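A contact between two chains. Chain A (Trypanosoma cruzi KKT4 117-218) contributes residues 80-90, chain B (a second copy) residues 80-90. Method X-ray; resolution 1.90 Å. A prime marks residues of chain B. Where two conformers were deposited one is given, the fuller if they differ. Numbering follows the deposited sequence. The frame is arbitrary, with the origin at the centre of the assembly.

Chain A 80-90: RHELEIQSKMS
Chain B (80-90) RHELEIQSKMS

Two parallel, in-register helices from copies of Trypanosoma cruzi KKT4 117-218 pack as a coiled-coil-like pair, joined by a histidine stack, an isoleucine knob and lysine–methionine contacts, with glutamates alongside. Both stretches are helical throughout (phi/psi near -63/-41), with i to i+4 backbone hydrogen bonds; their axes approach to 10.7 Å at 8°. Like faces like: CA-CA distances are 7.1 Å for His81 to His81′, 7.0 Å for Ile85 to Ile85′ and 7.9 Å for Lys88 to Lys88′. Together the stretches bury 493 Å².

The imidazoles stack face to face, centroids 3.5 Å apart and planes at 4°, with His81 CD2 3.3 Å from His81′ CD2. Different rotamers accompany this stack: chi1 is t (chi2 58°) in His81 and m (chi2 169°) in His81′. Each CB also lies over the partner ring. His81 NE2 donates to Glu84′ OE1 (3.1 Å, 142°) at the ring edge, so the flat, polar side chain both stacks and bonds.

One turn on, Ile85′ (chi1 m, chi2 t) points toward chain A and fits among His81, Glu84, Ile85 and Lys88. Ile85′ CG1 lies 4.2 Å from Ile85 CD1. Ile85 (m, m) leaves its backbone sideways, but its end comes nearer. The Ile85′ CD1 methyl is 3.4 Å from Glu84 OE1, and Ile85′ CG2 is 3.7 Å from Lys88 NZ; Lys88 NZ and Glu84 OE2 form a salt bridge (3.2 Å) beside this knob.

Farther along, the aliphatic parts of the lysines meet the methionine sulfurs: Met89 SD (m, t, p) lies 3.6 Å from Lys88′ CE, and Lys88 CE lies 4.0 Å from Met89′ SD (m, t, m). Glu84 OE1 and Glu82′ OE2, like charges 4.5 Å apart, are bridged by a water donating to both (2.7 and 2.8 Å, respectively).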

# COMPACT_ATOMS: atom_id res chain seq x y z
N ARG A 80 30.96 18.55 -19.55
CA ARG A 80 30.78 19.17 -20.87
C ARG A 80 30.96 20.69 -20.78
O ARG A 80 31.48 21.24 -21.70
CB ARG A 80 29.45 18.82 -21.53
CG ARG A 80 29.20 17.34 -21.73
CD ARG A 80 29.77 16.67 -22.96
NE ARG A 80 29.05 15.41 -23.05
CZ ARG A 80 29.17 14.44 -22.17
NH1 ARG A 80 30.00 14.55 -21.16
NH2 ARG A 80 28.47 13.34 -22.28
N HIS A 81 30.44 21.33 -19.76
CA HIS A 81 30.62 22.77 -19.65
C HIS A 81 32.09 23.13 -19.53
O HIS A 81 32.55 24.11 -20.12
CB HIS A 81 29.83 23.32 -18.46
CG HIS A 81 29.91 24.81 -18.32
ND1 HIS A 81 29.51 25.68 -19.32
CD2 HIS A 81 30.34 25.59 -17.30
CE1 HIS A 81 29.69 26.92 -18.92
NE2 HIS A 81 30.19 26.90 -17.70
N GLU A 82 32.85 22.35 -18.75
CA GLU A 82 34.29 22.58 -18.65
C GLU A 82 34.96 22.39 -20.01
O GLU A 82 35.85 23.16 -20.38
CB GLU A 82 34.90 21.64 -17.62
CG GLU A 82 36.40 21.82 -17.44
CD GLU A 82 36.75 23.15 -16.80
OE1 GLU A 82 36.17 23.46 -15.74
OE2 GLU A 82 37.59 23.89 -17.36
N LEU A 83 34.53 21.37 -20.76
CA LEU A 83 35.02 21.18 -22.12
C LEU A 83 34.82 22.43 -22.98
O LEU A 83 35.73 22.87 -23.69
CB LEU A 83 34.31 19.98 -22.76
CG LEU A 83 34.99 18.61 -22.74
CD1 LEU A 83 34.03 17.56 -23.27
CD2 LEU A 83 36.28 18.62 -23.54
N GLU A 84 33.62 23.01 -22.93
CA GLU A 84 33.32 24.14 -23.81
C GLU A 84 34.05 25.40 -23.36
O GLU A 84 34.51 26.19 -24.19
CB GLU A 84 31.82 24.40 -23.87
CG GLU A 84 31.46 25.68 -24.63
CD GLU A 84 30.04 25.67 -25.17
OE1 GLU A 84 29.17 25.01 -24.56
OE2 GLU A 84 29.80 26.34 -26.20
N ILE A 85 34.15 25.62 -22.05
CA ILE A 85 34.91 26.75 -21.53
C ILE A 85 36.36 26.68 -21.99
O ILE A 85 36.92 27.66 -22.49
CB ILE A 85 34.81 26.80 -19.99
CG1 ILE A 85 33.41 27.23 -19.55
CG2 ILE A 85 35.87 27.73 -19.40
CD1 ILE A 85 33.10 28.70 -19.81
N GLN A 86 36.98 25.51 -21.86
CA GLN A 86 38.36 25.33 -22.30
C GLN A 86 38.50 25.55 -23.80
O GLN A 86 39.51 26.09 -24.27
CB GLN A 86 38.86 23.93 -21.93
CG GLN A 86 39.03 23.69 -20.45
CD GLN A 86 40.27 24.36 -19.88
OE1 GLN A 86 41.15 24.79 -20.63
NE2 GLN A 86 40.34 24.46 -18.56
N SER A 87 37.50 25.12 -24.58
CA SER A 87 37.57 25.32 -26.02
C SER A 87 37.43 26.79 -26.38
O SER A 87 38.16 27.30 -27.24
CB SER A 87 36.49 24.48 -26.72
OG SER A 87 36.36 24.83 -28.08
N LYS A 88 36.52 27.50 -25.71
CA LYS A 88 36.35 28.93 -25.97
C LYS A 88 37.61 29.70 -25.60
O LYS A 88 38.11 30.52 -26.39
CB LYS A 88 35.15 29.47 -25.19
CG LYS A 88 33.81 29.21 -25.85
CD LYS A 88 33.80 29.70 -27.28
CE LYS A 88 32.37 29.89 -27.78
NZ LYS A 88 31.51 28.73 -27.42
N MET A 89 38.15 29.46 -24.41
CA MET A 89 39.33 30.21 -24.00
C MET A 89 40.53 29.90 -24.89
O MET A 89 41.31 30.81 -25.21
CB MET A 89 39.61 29.96 -22.52
CG MET A 89 38.41 30.34 -21.66
SD MET A 89 38.75 30.56 -19.90
CE MET A 89 39.70 32.09 -19.95
N SER A 90 40.65 28.66 -25.36
CA SER A 90 41.75 28.31 -26.25
C SER A 90 41.59 28.94 -27.63
O SER A 90 42.58 29.34 -28.25
CB SER A 90 41.87 26.79 -26.37
OG SER A 90 42.47 26.44 -27.61
N ARG B 80 22.48 29.32 -16.83
CA ARG B 80 23.64 29.98 -16.22
C ARG B 80 24.91 29.73 -17.03
O ARG B 80 25.74 30.63 -17.19
CB ARG B 80 23.80 29.51 -14.78
CG ARG B 80 24.86 30.27 -13.99
CD ARG B 80 24.87 29.84 -12.52
NE ARG B 80 25.16 28.42 -12.37
CZ ARG B 80 24.31 27.53 -11.88
NH1 ARG B 80 23.10 27.92 -11.49
NH2 ARG B 80 24.65 26.26 -11.78
N HIS B 81 25.07 28.51 -17.55
CA HIS B 81 26.25 28.17 -18.34
C HIS B 81 26.27 28.91 -19.68
O HIS B 81 27.32 29.37 -20.13
CB HIS B 81 26.31 26.67 -18.57
CG HIS B 81 26.75 25.89 -17.36
ND1 HIS B 81 26.67 24.52 -17.29
CD2 HIS B 81 27.29 26.30 -16.19
CE1 HIS B 81 27.13 24.11 -16.12
NE2 HIS B 81 27.51 25.17 -15.43
N GLU B 82 25.11 29.00 -20.35
CA GLU B 82 25.06 29.72 -21.62
C GLU B 82 25.38 31.20 -21.43
O GLU B 82 26.05 31.81 -22.27
CB GLU B 82 23.70 29.54 -22.28
CG GLU B 82 23.43 28.12 -22.77
CD GLU B 82 24.43 27.67 -23.82
OE1 GLU B 82 24.67 28.43 -24.78
OE2 GLU B 82 24.99 26.56 -23.68
N LEU B 83 24.87 31.80 -20.36
CA LEU B 83 25.19 33.19 -20.08
C LEU B 83 26.67 33.37 -19.77
O LEU B 83 27.28 34.37 -20.15
CB LEU B 83 24.34 33.69 -18.91
CG LEU B 83 22.87 33.91 -19.27
CD1 LEU B 83 22.07 34.27 -18.04
CD2 LEU B 83 22.76 35.00 -20.33
N GLU B 84 27.28 32.40 -19.06
CA GLU B 84 28.71 32.48 -18.78
C GLU B 84 29.52 32.41 -20.07
O GLU B 84 30.50 33.14 -20.23
CB GLU B 84 29.13 31.36 -17.82
CG GLU B 84 28.75 31.59 -16.36
CD GLU B 84 29.00 30.37 -15.48
OE1 GLU B 84 29.53 29.36 -15.99
OE2 GLU B 84 28.66 30.41 -14.28
N ILE B 85 29.11 31.55 -21.00
CA ILE B 85 29.81 31.48 -22.29
C ILE B 85 29.62 32.78 -23.07
O ILE B 85 30.56 33.28 -23.70
CB ILE B 85 29.32 30.25 -23.08
CG1 ILE B 85 29.82 28.97 -22.41
CG2 ILE B 85 29.80 30.32 -24.52
CD1 ILE B 85 28.92 27.80 -22.65
N GLN B 86 28.41 33.34 -23.03
CA GLN B 86 28.19 34.63 -23.69
C GLN B 86 29.04 35.73 -23.06
O GLN B 86 29.56 36.59 -23.77
CB GLN B 86 26.70 34.99 -23.64
CG GLN B 86 26.34 36.25 -24.41
CD GLN B 86 26.85 36.22 -25.85
OE1 GLN B 86 26.39 35.43 -26.67
NE2 GLN B 86 27.82 37.09 -26.15
N SER B 87 29.20 35.69 -21.74
CA SER B 87 30.04 36.68 -21.06
C SER B 87 31.49 36.59 -21.54
O SER B 87 32.13 37.62 -21.78
CB SER B 87 29.97 36.48 -19.54
OG SER B 87 28.73 36.94 -19.03
N LYS B 88 32.02 35.37 -21.68
CA LYS B 88 33.37 35.21 -22.21
C LYS B 88 33.48 35.79 -23.61
O LYS B 88 34.47 36.47 -23.93
CB LYS B 88 33.75 33.73 -22.22
CG LYS B 88 33.95 33.14 -20.84
CD LYS B 88 35.41 32.91 -20.54
CE LYS B 88 35.59 32.13 -19.26
NZ LYS B 88 35.16 32.90 -18.06
N MET B 89 32.49 35.52 -24.46
CA MET B 89 32.53 36.05 -25.82
C MET B 89 32.48 37.58 -25.82
O MET B 89 33.23 38.22 -26.57
CB MET B 89 31.36 35.47 -26.62
CG MET B 89 31.42 33.96 -26.76
SD MET B 89 30.23 33.29 -27.94
CE MET B 89 28.80 33.02 -26.89
N SER B 90 31.62 38.17 -24.99
CA SER B 90 31.57 39.62 -24.87
C SER B 90 32.92 40.19 -24.45
O SER B 90 33.40 41.17 -25.04
CB SER B 90 30.49 40.02 -23.86
OG SER B 90 29.19 39.81 -24.39
O HOH W 1 26.52 24.68 -25.17